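Local coordinates for protein polyphosphate kinase (Porphyromonas gingivalis, PDB 2O8R) that probably catalyses the reversible transfer of the terminal phosphate of ATP onto a growing long-chain polyphosphate, with magnesium as cofactor, at residues A[573-581]-A[656-664]. The protein carries 3 engineered substitutions. Numbering follows the deposited sequence.
Sequences CCLVPDMPQ and ACRIDSSLN
Pro-577 presses its ring, CG foremost, against the backbone of Ile-659 and Asp-660, where a beta hairpin turns in the second C-terminal, phospholipase D-like domain of this PPK1 enzyme. The hairpin joins strands 657-659 and 665-667; the loop pressing on it leads into strand 585-589, whose Val-587 touches both Pro-577 and Ile-659. From CG of Pro-577 it is 3.3 Å to O of Ile-659 and 4.2 Å to CG2 of Ile-659, the branch anti to the backbone N. No hydrogen bond crosses between the segments.

Ser-661 packs against the loop on three residues: its CB lies 3.5 Å from O of Pro-577, with CG2 of Val-576 and CE of Met-579 somewhat farther, at 4.0 and 3.9 Å. The selenomethionine chain, bent at chi2 and chi3 (-86° and 85°), swings that methyl over to the serine. The side chain of Asp-578 crosses that of Asp-660 at a slant, OD2 lying 3.6 Å from CA of Asp-660, with the carboxylate planes 50° apart.

The tip is a type I turn, Asp-660 to Leu-663, fixed from within by an Asx turn. OD1 of Asp-660 takes N of Ser-662 (2.8 Å) on its anti side and, from the opposite face of the carboxylate, N of Asn-664 at 3.0 Å.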
loop_
_atom_site.group_PDB
_atom_site.type_symbol
_atom_site.label_atom_id
_atom_site.label_comp_id
_atom_site.label_asym_id
_atom_site.label_seq_id
_atom_site.Cartn_x
_atom_site.Cartn_y
_atom_site.Cartn_z
ATOM N N CYS A 573 -17.618 -6.401 28.565
ATOM C CA CYS A 573 -17.730 -7.104 29.821
ATOM C C CYS A 573 -19.186 -7.436 30.143
ATOM O O CYS A 573 -20.024 -6.547 30.210
ATOM C CB CYS A 573 -17.129 -6.276 30.937
ATOM S SG CYS A 573 -16.946 -7.207 32.446
ATOM N N CYS A 574 -19.477 -8.718 30.347
ATOM C CA CYS A 574 -20.856 -9.174 30.575
ATOM C C CYS A 574 -21.109 -9.523 32.014
ATOM O O CYS A 574 -22.234 -9.830 32.389
ATOM C CB CYS A 574 -21.178 -10.395 29.727
ATOM S SG CYS A 574 -21.152 -10.094 27.960
ATOM N N LEU A 575 -20.054 -9.513 32.812
ATOM C CA LEU A 575 -20.189 -9.638 34.245
ATOM C C LEU A 575 -20.731 -8.312 34.741
ATOM O O LEU A 575 -20.211 -7.266 34.389
ATOM C CB LEU A 575 -18.837 -9.938 34.877
ATOM C CG LEU A 575 -18.777 -10.199 36.378
ATOM C CD1 LEU A 575 -17.716 -11.239 36.676
ATOM C CD2 LEU A 575 -18.500 -8.918 37.146
ATOM N N VAL A 576 -21.788 -8.362 35.543
ATOM C CA VAL A 576 -22.408 -7.148 36.049
ATOM C C VAL A 576 -22.006 -6.845 37.485
ATOM O O VAL A 576 -22.246 -7.643 38.394
ATOM C CB VAL A 576 -23.951 -7.103 35.765
ATOM C CG1 VAL A 576 -24.529 -8.478 35.679
ATOM C CG2 VAL A 576 -24.704 -6.199 36.737
ATOM N N PRO A 577 -21.353 -5.692 37.682
ATOM C CA PRO A 577 -20.786 -5.338 38.973
ATOM C C PRO A 577 -21.834 -4.757 39.908
ATOM O O PRO A 577 -22.965 -4.492 39.482
ATOM C CB PRO A 577 -19.758 -4.272 38.611
ATOM C CG PRO A 577 -20.334 -3.600 37.418
ATOM C CD PRO A 577 -21.129 -4.639 36.672
ATOM N N ASP A 578 -21.441 -4.563 41.167
ATOM C CA ASP A 578 -22.282 -3.946 42.191
ATOM C C ASP A 578 -23.572 -4.723 42.395
ATOM O O ASP A 578 -24.656 -4.152 42.465
ATOM C CB ASP A 578 -22.596 -2.491 41.838
ATOM C CG ASP A 578 -21.354 -1.666 41.577
ATOM O OD1 ASP A 578 -20.269 -2.031 42.083
ATOM O OD2 ASP A 578 -21.475 -0.642 40.865
HETATM N N MSE A 579 -23.437 -6.036 42.485
HETATM C CA MSE A 579 -24.563 -6.920 42.683
HETATM C C MSE A 579 -24.201 -7.838 43.822
HETATM O O MSE A 579 -23.025 -7.979 44.131
HETATM C CB MSE A 579 -24.783 -7.747 41.431
HETATM C CG MSE A 579 -25.021 -6.924 40.202
HETATM SE SE MSE A 579 -26.878 -6.411 39.934
HETATM C CE MSE A 579 -27.051 -4.791 41.013
ATOM N N PRO A 580 -25.202 -8.452 44.468
ATOM C CA PRO A 580 -24.883 -9.424 45.499
ATOM C C PRO A 580 -23.898 -10.506 45.038
ATOM O O PRO A 580 -22.961 -10.833 45.768
ATOM C CB PRO A 580 -26.249 -10.017 45.835
ATOM C CG PRO A 580 -27.182 -8.895 45.572
ATOM C CD PRO A 580 -26.658 -8.260 44.343
ATOM N N GLN A 581 -24.073 -11.018 43.824
ATOM C CA GLN A 581 -23.233 -12.118 43.329
ATOM C C GLN A 581 -21.835 -11.673 42.912
ATOM O O GLN A 581 -20.957 -12.503 42.672
ATOM C CB GLN A 581 -23.914 -12.845 42.172
ATOM C CG GLN A 581 -25.337 -13.303 42.477
ATOM C CD GLN A 581 -26.412 -12.346 41.974
ATOM O OE1 GLN A 581 -27.261 -12.732 41.183
ATOM N NE2 GLN A 581 -26.387 -11.106 42.443
ATOM N N ALA A 656 -8.887 6.080 34.139
ATOM C CA ALA A 656 -9.611 4.873 34.547
ATOM C C ALA A 656 -11.048 5.154 34.870
ATOM O O ALA A 656 -11.378 6.176 35.485
ATOM C CB ALA A 656 -8.949 4.205 35.750
ATOM N N CYS A 657 -11.927 4.245 34.459
ATOM C CA CYS A 657 -13.341 4.342 34.800
ATOM C C CYS A 657 -13.846 3.045 35.423
ATOM O O CYS A 657 -13.475 1.953 34.993
ATOM C CB CYS A 657 -14.169 4.686 33.561
ATOM S SG CYS A 657 -14.038 6.410 33.031
ATOM N N ARG A 658 -14.693 3.171 36.439
ATOM C CA ARG A 658 -15.317 2.022 37.047
ATOM C C ARG A 658 -16.655 1.895 36.364
ATOM O O ARG A 658 -17.233 2.888 35.924
ATOM C CB ARG A 658 -15.439 2.159 38.570
ATOM C CG ARG A 658 -16.486 3.130 39.028
ATOM C CD ARG A 658 -16.579 3.201 40.546
ATOM N NE ARG A 658 -17.297 4.415 40.940
ATOM C CZ ARG A 658 -18.620 4.490 41.078
ATOM N NH1 ARG A 658 -19.383 3.410 40.891
ATOM N NH2 ARG A 658 -19.180 5.644 41.420
ATOM N N ILE A 659 -17.092 0.654 36.216
ATOM C CA ILE A 659 -18.356 0.330 35.588
ATOM C C ILE A 659 -19.397 0.092 36.675
ATOM O O ILE A 659 -19.111 -0.516 37.718
ATOM C CB ILE A 659 -18.220 -0.954 34.730
ATOM C CG1 ILE A 659 -17.071 -0.817 33.727
ATOM C CG2 ILE A 659 -19.520 -1.282 34.019
ATOM C CD1 ILE A 659 -17.205 0.352 32.789
ATOM N N ASP A 660 -20.608 0.573 36.446
ATOM C CA ASP A 660 -21.688 0.215 37.347
ATOM C C ASP A 660 -22.657 -0.770 36.695
ATOM O O ASP A 660 -22.459 -1.190 35.548
ATOM C CB ASP A 660 -22.400 1.459 37.871
ATOM C CG ASP A 660 -23.001 2.305 36.768
ATOM O OD1 ASP A 660 -23.653 1.767 35.843
ATOM O OD2 ASP A 660 -22.838 3.534 36.847
ATOM N N SER A 661 -23.702 -1.122 37.434
ATOM C CA SER A 661 -24.689 -2.090 36.973
ATOM C C SER A 661 -25.568 -1.544 35.863
ATOM O O SER A 661 -26.254 -2.306 35.198
ATOM C CB SER A 661 -25.544 -2.596 38.135
ATOM O OG SER A 661 -25.749 -1.590 39.118
ATOM N N SER A 662 -25.536 -0.234 35.637
ATOM C CA SER A 662 -26.260 0.341 34.505
ATOM C C SER A 662 -25.353 0.588 33.293
ATOM O O SER A 662 -25.687 1.386 32.408
ATOM C CB SER A 662 -26.958 1.626 34.921
ATOM O OG SER A 662 -27.757 1.404 36.066
ATOM N N LEU A 663 -24.222 -0.115 33.260
ATOM C CA LEU A 663 -23.211 -0.011 32.185
ATOM C C LEU A 663 -22.541 1.374 32.037
ATOM O O LEU A 663 -22.017 1.713 30.967
ATOM C CB LEU A 663 -23.764 -0.517 30.835
ATOM C CG LEU A 663 -23.729 -2.035 30.585
ATOM C CD1 LEU A 663 -24.393 -2.375 29.277
ATOM C CD2 LEU A 663 -22.314 -2.604 30.593
ATOM N N ASN A 664 -22.540 2.167 33.105
ATOM C CA ASN A 664 -21.995 3.511 33.002
ATOM C C ASN A 664 -20.517 3.576 33.259
ATOM O O ASN A 664 -19.985 2.861 34.118
ATOM C CB ASN A 664 -22.712 4.472 33.931
ATOM C CG ASN A 664 -24.091 4.790 33.464
ATOM O OD1 ASN A 664 -24.271 5.453 32.447
ATOM N ND2 ASN A 664 -25.085 4.324 34.202
#